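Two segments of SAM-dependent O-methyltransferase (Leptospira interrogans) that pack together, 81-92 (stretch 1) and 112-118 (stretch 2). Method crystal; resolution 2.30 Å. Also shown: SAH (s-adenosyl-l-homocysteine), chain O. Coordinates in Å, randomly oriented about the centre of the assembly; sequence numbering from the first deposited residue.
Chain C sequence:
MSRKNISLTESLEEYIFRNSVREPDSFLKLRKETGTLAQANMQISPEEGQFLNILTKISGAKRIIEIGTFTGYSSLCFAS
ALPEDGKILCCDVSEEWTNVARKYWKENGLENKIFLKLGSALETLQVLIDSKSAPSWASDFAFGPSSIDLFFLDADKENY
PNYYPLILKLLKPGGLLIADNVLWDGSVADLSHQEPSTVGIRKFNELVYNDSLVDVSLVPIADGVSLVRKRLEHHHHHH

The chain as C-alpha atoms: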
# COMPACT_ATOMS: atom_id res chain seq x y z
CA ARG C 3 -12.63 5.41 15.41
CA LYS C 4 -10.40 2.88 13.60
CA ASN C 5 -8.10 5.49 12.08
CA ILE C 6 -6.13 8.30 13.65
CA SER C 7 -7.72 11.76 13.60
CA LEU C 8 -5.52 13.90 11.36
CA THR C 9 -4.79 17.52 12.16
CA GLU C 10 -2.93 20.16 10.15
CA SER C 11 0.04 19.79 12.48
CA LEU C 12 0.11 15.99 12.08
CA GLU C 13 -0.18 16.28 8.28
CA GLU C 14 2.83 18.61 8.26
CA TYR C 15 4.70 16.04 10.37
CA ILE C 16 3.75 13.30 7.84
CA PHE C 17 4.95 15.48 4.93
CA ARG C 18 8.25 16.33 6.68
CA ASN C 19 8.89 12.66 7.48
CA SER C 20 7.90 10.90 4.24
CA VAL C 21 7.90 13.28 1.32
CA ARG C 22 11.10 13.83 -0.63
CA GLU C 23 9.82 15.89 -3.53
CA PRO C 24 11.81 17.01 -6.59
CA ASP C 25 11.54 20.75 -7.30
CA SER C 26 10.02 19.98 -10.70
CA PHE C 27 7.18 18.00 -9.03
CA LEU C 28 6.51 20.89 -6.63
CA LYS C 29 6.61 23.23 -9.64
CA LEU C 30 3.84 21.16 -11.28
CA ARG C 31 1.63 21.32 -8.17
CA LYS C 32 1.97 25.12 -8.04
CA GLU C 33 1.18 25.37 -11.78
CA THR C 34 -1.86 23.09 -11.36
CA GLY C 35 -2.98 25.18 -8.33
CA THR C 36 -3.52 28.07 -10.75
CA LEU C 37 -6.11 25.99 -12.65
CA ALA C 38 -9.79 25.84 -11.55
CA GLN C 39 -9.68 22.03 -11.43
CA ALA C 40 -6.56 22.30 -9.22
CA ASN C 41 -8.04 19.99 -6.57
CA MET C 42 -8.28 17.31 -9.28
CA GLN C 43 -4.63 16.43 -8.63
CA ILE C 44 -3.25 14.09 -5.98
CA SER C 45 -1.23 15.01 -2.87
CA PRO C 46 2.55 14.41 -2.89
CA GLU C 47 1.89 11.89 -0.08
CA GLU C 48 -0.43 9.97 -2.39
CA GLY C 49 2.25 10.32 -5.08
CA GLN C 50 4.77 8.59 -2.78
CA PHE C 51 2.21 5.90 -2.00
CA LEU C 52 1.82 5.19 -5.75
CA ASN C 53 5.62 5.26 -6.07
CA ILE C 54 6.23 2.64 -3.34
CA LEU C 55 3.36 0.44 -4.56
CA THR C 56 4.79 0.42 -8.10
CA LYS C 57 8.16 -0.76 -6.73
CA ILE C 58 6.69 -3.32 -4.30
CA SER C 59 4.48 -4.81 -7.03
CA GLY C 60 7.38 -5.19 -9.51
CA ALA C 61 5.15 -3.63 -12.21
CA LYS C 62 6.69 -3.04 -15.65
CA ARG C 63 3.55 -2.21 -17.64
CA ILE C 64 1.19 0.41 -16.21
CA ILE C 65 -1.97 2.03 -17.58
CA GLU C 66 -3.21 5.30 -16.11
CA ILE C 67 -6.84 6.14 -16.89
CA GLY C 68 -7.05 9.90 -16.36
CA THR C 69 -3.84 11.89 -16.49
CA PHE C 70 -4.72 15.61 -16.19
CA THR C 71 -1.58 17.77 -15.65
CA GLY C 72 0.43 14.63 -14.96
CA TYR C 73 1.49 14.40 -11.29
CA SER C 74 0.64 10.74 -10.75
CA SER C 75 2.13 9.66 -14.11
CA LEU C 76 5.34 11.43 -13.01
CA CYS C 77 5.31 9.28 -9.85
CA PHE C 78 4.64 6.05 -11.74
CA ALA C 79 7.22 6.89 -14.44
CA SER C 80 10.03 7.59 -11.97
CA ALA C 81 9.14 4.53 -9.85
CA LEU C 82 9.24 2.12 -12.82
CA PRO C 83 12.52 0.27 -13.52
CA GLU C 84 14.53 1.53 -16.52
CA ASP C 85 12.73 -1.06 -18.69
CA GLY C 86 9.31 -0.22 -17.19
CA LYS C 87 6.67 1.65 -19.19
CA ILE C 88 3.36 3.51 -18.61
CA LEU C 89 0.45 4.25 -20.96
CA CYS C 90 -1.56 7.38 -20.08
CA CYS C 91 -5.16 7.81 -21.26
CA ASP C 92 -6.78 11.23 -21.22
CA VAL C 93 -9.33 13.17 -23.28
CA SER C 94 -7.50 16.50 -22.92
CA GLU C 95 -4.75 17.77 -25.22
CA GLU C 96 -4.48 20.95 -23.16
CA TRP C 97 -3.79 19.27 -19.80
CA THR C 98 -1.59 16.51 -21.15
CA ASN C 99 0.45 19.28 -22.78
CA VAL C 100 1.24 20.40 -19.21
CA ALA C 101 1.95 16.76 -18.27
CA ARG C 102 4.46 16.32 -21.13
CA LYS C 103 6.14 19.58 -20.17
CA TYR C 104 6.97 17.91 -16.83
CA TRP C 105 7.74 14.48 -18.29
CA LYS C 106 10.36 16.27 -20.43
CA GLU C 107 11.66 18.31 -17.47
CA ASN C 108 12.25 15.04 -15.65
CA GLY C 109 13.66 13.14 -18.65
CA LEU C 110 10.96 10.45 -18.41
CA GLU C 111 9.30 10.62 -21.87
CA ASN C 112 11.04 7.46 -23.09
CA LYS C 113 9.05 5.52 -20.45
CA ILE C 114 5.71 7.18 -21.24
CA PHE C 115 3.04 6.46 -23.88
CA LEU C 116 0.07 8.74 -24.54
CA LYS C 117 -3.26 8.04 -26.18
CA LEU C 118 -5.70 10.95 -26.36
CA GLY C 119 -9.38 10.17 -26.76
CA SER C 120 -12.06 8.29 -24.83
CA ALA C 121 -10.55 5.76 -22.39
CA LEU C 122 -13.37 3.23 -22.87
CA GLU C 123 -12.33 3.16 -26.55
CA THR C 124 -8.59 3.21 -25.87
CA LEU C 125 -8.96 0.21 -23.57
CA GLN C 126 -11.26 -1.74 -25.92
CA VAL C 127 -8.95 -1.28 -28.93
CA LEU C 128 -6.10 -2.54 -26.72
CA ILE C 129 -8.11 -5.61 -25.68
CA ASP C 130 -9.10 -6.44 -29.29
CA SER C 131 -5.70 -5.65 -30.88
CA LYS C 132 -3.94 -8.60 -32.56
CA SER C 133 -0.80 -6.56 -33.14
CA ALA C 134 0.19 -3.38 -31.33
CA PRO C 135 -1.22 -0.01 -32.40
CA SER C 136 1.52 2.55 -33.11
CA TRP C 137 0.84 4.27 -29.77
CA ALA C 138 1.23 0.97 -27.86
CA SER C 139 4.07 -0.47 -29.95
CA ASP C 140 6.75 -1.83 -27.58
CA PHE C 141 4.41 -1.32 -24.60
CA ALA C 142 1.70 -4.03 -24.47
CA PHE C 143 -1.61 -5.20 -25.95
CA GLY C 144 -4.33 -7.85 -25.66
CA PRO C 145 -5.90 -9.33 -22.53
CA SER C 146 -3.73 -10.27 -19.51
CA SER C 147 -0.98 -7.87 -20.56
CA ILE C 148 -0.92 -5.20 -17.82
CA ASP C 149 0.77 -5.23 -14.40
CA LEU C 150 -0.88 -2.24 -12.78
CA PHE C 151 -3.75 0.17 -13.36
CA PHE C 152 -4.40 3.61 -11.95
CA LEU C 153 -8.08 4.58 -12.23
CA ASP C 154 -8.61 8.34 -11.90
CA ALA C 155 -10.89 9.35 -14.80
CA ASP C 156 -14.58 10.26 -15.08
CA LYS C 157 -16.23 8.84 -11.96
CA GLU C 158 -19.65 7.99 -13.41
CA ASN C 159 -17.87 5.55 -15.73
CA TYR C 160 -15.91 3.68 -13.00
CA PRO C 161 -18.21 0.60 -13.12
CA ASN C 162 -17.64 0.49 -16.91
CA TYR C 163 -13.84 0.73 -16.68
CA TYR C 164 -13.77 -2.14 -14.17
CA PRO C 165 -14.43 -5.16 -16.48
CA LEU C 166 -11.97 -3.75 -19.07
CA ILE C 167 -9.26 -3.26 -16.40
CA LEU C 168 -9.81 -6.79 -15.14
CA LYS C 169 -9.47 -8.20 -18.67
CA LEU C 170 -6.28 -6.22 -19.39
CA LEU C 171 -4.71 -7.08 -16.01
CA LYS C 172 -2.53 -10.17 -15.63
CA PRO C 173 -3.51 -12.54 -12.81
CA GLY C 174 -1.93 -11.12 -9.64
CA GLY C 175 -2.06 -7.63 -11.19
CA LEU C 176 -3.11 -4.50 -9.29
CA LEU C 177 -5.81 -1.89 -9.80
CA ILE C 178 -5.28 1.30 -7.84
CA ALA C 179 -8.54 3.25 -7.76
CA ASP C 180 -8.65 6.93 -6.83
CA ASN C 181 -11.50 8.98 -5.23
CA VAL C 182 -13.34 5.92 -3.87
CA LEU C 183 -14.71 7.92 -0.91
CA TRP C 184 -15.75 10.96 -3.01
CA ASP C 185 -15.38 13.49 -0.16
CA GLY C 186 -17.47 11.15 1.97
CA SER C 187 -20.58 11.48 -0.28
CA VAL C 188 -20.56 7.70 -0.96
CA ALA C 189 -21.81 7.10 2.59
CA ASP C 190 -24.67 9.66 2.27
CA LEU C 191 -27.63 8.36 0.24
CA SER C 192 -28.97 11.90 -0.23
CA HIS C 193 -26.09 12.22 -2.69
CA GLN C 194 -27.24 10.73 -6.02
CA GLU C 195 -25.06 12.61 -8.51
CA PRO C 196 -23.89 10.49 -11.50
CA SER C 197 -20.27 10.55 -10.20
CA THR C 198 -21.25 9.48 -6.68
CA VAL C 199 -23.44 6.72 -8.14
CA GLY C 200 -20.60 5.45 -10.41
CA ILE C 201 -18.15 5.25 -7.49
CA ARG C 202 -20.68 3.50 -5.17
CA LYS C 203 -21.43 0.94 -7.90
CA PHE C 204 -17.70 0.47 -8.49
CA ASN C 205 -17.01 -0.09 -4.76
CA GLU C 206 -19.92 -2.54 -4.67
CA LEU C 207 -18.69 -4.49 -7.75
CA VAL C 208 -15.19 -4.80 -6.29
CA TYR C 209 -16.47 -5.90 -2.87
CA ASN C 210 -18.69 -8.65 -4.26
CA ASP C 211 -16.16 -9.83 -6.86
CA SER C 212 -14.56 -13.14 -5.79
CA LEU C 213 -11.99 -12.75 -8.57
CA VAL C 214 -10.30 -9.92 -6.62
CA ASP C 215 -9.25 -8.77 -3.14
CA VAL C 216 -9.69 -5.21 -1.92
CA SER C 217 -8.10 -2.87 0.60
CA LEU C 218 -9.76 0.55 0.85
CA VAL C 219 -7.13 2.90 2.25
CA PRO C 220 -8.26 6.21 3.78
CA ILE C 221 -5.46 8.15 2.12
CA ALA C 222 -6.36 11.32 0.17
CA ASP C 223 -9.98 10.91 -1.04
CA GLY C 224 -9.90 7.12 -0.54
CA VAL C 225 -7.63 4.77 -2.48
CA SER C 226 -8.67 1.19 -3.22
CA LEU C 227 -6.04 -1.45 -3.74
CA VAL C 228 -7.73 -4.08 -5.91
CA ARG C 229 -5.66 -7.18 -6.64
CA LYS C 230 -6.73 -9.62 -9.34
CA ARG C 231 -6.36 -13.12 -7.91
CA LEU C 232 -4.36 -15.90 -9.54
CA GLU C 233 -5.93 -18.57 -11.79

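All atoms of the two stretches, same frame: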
# COMPACT_ATOMS: atom_id res chain seq x y z
N ALA C 81 9.09 5.74 -10.67
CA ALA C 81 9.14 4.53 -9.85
C ALA C 81 9.46 3.28 -10.66
O ALA C 81 10.09 2.36 -10.15
CB ALA C 81 7.85 4.33 -9.07
N LEU C 82 8.99 3.24 -11.91
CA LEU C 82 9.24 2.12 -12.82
C LEU C 82 10.74 1.84 -12.98
O LEU C 82 11.55 2.75 -12.88
CB LEU C 82 8.62 2.37 -14.20
CG LEU C 82 7.09 2.19 -14.33
CD1 LEU C 82 6.59 2.92 -15.57
CD2 LEU C 82 6.68 0.73 -14.36
N PRO C 83 11.10 0.56 -13.23
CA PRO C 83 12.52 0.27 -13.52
C PRO C 83 12.87 0.83 -14.90
O PRO C 83 11.96 1.23 -15.64
CB PRO C 83 12.56 -1.26 -13.52
CG PRO C 83 11.18 -1.68 -13.87
CD PRO C 83 10.27 -0.65 -13.27
N GLU C 84 14.15 0.87 -15.27
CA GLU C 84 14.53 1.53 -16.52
C GLU C 84 13.91 0.88 -17.76
O GLU C 84 13.80 1.52 -18.81
CB GLU C 84 16.05 1.70 -16.66
CG GLU C 84 16.88 0.42 -16.82
CD GLU C 84 18.35 0.71 -17.17
OE1 GLU C 84 18.70 1.90 -17.36
OE2 GLU C 84 19.14 -0.26 -17.26
N ASP C 85 13.47 -0.37 -17.62
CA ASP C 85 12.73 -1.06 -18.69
C ASP C 85 11.21 -1.10 -18.45
O ASP C 85 10.49 -1.85 -19.10
CB ASP C 85 13.28 -2.48 -18.88
CG ASP C 85 13.11 -3.36 -17.64
OD1 ASP C 85 12.98 -2.81 -16.52
OD2 ASP C 85 13.13 -4.60 -17.78
N GLY C 86 10.73 -0.28 -17.51
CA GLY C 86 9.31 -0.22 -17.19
C GLY C 86 8.66 0.90 -17.98
O GLY C 86 9.28 1.94 -18.25
N LYS C 87 7.39 0.69 -18.36
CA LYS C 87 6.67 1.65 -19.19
C LYS C 87 5.23 1.91 -18.72
O LYS C 87 4.59 1.02 -18.17
CB LYS C 87 6.68 1.18 -20.64
CG LYS C 87 8.08 1.10 -21.25
CD LYS C 87 8.10 0.18 -22.46
CE LYS C 87 9.53 -0.01 -22.94
NZ LYS C 87 9.55 -0.58 -24.32
N ILE C 88 4.74 3.12 -18.96
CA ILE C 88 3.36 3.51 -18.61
C ILE C 88 2.59 4.10 -19.81
O ILE C 88 3.11 4.97 -20.51
CB ILE C 88 3.30 4.48 -17.37
CG1 ILE C 88 1.87 4.96 -17.09
CG2 ILE C 88 4.26 5.65 -17.53
CD1 ILE C 88 1.70 5.76 -15.80
N LEU C 89 1.38 3.61 -20.04
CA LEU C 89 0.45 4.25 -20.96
C LEU C 89 -0.55 5.14 -20.21
O LEU C 89 -1.20 4.69 -19.27
CB LEU C 89 -0.31 3.21 -21.80
CG LEU C 89 -1.50 3.70 -22.66
CD1 LEU C 89 -1.06 4.64 -23.76
CD2 LEU C 89 -2.26 2.53 -23.27
N CYS C 90 -0.64 6.40 -20.64
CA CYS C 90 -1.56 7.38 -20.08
C CYS C 90 -2.72 7.65 -21.03
O CYS C 90 -2.51 7.93 -22.21
CB CYS C 90 -0.82 8.68 -19.82
SG CYS C 90 0.41 8.56 -18.54
N CYS C 91 -3.94 7.58 -20.49
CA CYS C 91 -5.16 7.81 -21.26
C CYS C 91 -5.85 9.04 -20.72
O CYS C 91 -6.16 9.10 -19.52
CB CYS C 91 -6.12 6.63 -21.13
SG CYS C 91 -5.42 5.02 -21.49
N ASP C 92 -6.10 10.00 -21.60
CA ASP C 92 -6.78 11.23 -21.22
C ASP C 92 -7.49 11.78 -22.45
O ASP C 92 -7.06 11.55 -23.58
CB ASP C 92 -5.78 12.25 -20.67
CG ASP C 92 -6.42 13.25 -19.71
OD1 ASP C 92 -7.04 14.23 -20.18
OD2 ASP C 92 -6.28 13.08 -18.49
N ASN C 112 10.72 8.77 -22.51
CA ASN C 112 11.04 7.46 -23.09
C ASN C 112 10.18 6.35 -22.48
O ASN C 112 9.79 5.40 -23.17
CB ASN C 112 12.54 7.16 -22.98
CG ASN C 112 13.00 6.84 -21.56
OD1 ASN C 112 13.25 5.68 -21.25
ND2 ASN C 112 13.11 7.85 -20.71
N LYS C 113 9.84 6.50 -21.20
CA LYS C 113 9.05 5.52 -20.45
C LYS C 113 7.54 5.68 -20.64
O LYS C 113 6.78 4.81 -20.23
CB LYS C 113 9.37 5.63 -18.96
CG LYS C 113 10.69 5.00 -18.54
CD LYS C 113 11.15 5.53 -17.18
CE LYS C 113 11.64 4.40 -16.29
NZ LYS C 113 12.12 4.91 -14.98
N ILE C 114 7.12 6.78 -21.25
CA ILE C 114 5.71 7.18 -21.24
C ILE C 114 5.06 7.15 -22.62
O ILE C 114 5.64 7.66 -23.59
CB ILE C 114 5.52 8.58 -20.61
CG1 ILE C 114 6.11 8.62 -19.20
CG2 ILE C 114 4.06 8.98 -20.58
CD1 ILE C 114 6.23 10.00 -18.62
N PHE C 115 3.86 6.58 -22.68
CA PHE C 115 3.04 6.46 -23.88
C PHE C 115 1.72 7.20 -23.68
O PHE C 115 1.08 7.07 -22.64
CB PHE C 115 2.74 4.98 -24.18
CG PHE C 115 3.96 4.15 -24.47
CD1 PHE C 115 4.91 3.89 -23.48
CD2 PHE C 115 4.14 3.59 -25.73
CE1 PHE C 115 6.03 3.12 -23.75
CE2 PHE C 115 5.26 2.80 -26.01
CZ PHE C 115 6.20 2.57 -25.02
N LEU C 116 1.30 7.97 -24.67
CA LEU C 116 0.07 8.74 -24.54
C LEU C 116 -0.92 8.40 -25.65
O LEU C 116 -0.55 8.31 -26.82
CB LEU C 116 0.38 10.24 -24.54
CG LEU C 116 -0.76 11.26 -24.39
CD1 LEU C 116 -1.43 11.18 -23.04
CD2 LEU C 116 -0.22 12.66 -24.62
N LYS C 117 -2.16 8.18 -25.25
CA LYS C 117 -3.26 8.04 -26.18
C LYS C 117 -4.41 8.96 -25.76
O LYS C 117 -5.09 8.71 -24.76
CB LYS C 117 -3.74 6.59 -26.26
CG LYS C 117 -4.73 6.32 -27.41
CD LYS C 117 -4.20 6.81 -28.76
CE LYS C 117 -5.22 6.64 -29.88
NZ LYS C 117 -6.39 7.53 -29.69
N LEU C 118 -4.59 10.02 -26.54
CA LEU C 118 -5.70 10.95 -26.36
C LEU C 118 -6.96 10.37 -26.96
O LEU C 118 -6.91 9.66 -27.97
CB LEU C 118 -5.39 12.30 -27.02
CG LEU C 118 -4.21 13.11 -26.47
CD1 LEU C 118 -3.84 14.21 -27.45
CD2 LEU C 118 -4.49 13.69 -25.06
N SAH O . -4.14 11.51 -12.33
CA SAH O . -4.26 13.00 -12.36
CB SAH O . -5.69 13.41 -12.00
CG SAH O . -6.75 12.94 -13.00
SD SAH O . -8.09 14.14 -13.10
C SAH O . -3.24 13.73 -11.48
O SAH O . -3.14 14.96 -11.50
OXT SAH O . -2.47 13.11 -10.73
C5' SAH O . -9.03 13.23 -14.35
C4' SAH O . -8.54 13.39 -15.79
O4' SAH O . -9.20 12.43 -16.59
C3' SAH O . -8.87 14.75 -16.38
O3' SAH O . -7.68 15.31 -16.90
C2' SAH O . -9.84 14.51 -17.51
O2' SAH O . -9.51 15.29 -18.64
C1' SAH O . -9.66 13.02 -17.80
N9 SAH O . -10.88 12.35 -18.30
C8 SAH O . -12.20 12.67 -18.07
N7 SAH O . -12.98 11.79 -18.74
C5 SAH O . -12.18 10.91 -19.40
C6 SAH O . -12.44 9.82 -20.23
N6 SAH O . -13.69 9.46 -20.51
N1 SAH O . -11.39 9.10 -20.77
C2 SAH O . -10.08 9.46 -20.48
N3 SAH O . -9.83 10.54 -19.66
C4 SAH O . -10.86 11.26 -19.13

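The apolar centre of this contact lies on the sheet face that carries Ile88, Cys90, Ile114 and Leu116. Two neighbouring parallel strands, 87-92 and 114-118, place these side chains on the same face, in pairs set by the register. Ile88 CG2 meets Ile114 CG1 at 3.9 Å, Cys90 CB lies 4.1 Å from Leu116 CD1, and Cys90 SG reaches back to Ile114 CG2 at 4.2 Å. The small cysteine thus touches two larger neighbours, one directly across and one a step earlier on its own face. Leu116, with chi1 t and chi2 p, brings its end closer to the partner strand than its CA-to-CB bond alone would suggest.

The other face follows the same rule with different residues. Leu89, also t and p, sets CD1 3.8 Å from Phe115 CB and 4.2 Å from Lys117 CB, so one methyl bridges two successive side chains on its face. The Phe115 ring, with chi1 m, leans toward the start of the other strand, where its CE1 comes within 3.7 Å of Lys87 CB. The aliphatic base of a lysine serves here as apolar surface, while its amine is hydrogen-bonded elsewhere in the structure.

Between the two layers runs the parallel backbone ladder, which fixes these pairings. Across this contact, Ile88 and Cys90 each bond to the other stretch through both N and O. Ile88 N donates to Lys113 O at 2.9 Å, and Phe115 N returns a bond to Ile88 O at 2.8 Å; Cys90 N then donates to Phe115 O at 2.7 Å, and Lys117 N to Cys90 O at 3.1 Å. The N-H...O angles, 159° to 175°, are close to straight. Leu89, between them, makes a CA-H...O contact instead, its CA 3.3 Å from Phe115 O. Farther along the ladder loosens: Asp92 N stands 3.6 Å from Lys117 O, and the strands still approach through Leu118 CA, 3.2 Å from Asp92 O.

At the polar edge near the strand starts, Lys113 has the most area covered by the other stretch. Its CA-to-CB bond points sideways, but the chain, with chi3 off any well at 135°, runs along the turn: CG packs 3.4 Å from Gly86 O, CE lies 3.3 Å from Pro83 O, and NZ donates to Leu82 O at 3.1 Å. The type I turn from Pro83 to Gly86 supplies the carbonyls of Pro83 and Gly86, and Leu82, just before it, supplies the acceptor; the turn is closed by Gly86 N donating to Pro83 O at 2.7 Å. Gly86 suits its place, since an ideal CB there would clash with Pro83 CD at 2.8 Å.

At the other end, Asp92 directs its carboxylate to the ligand. SAH O2' donates to Asp92 OD1 and SAH O3' to Asp92 OD2, both at 3.1 Å, so the two oxygens hold the ribose hydroxyls of the bound S-adenosyl-L-homocysteine. What can be read as a rule is modest: apolar side chains meet on both faces, the ladder between them is tightest at Ile88 and Cys90, and polar work falls to Lys113 at one end and, toward the ligand, to Asp92 at the other.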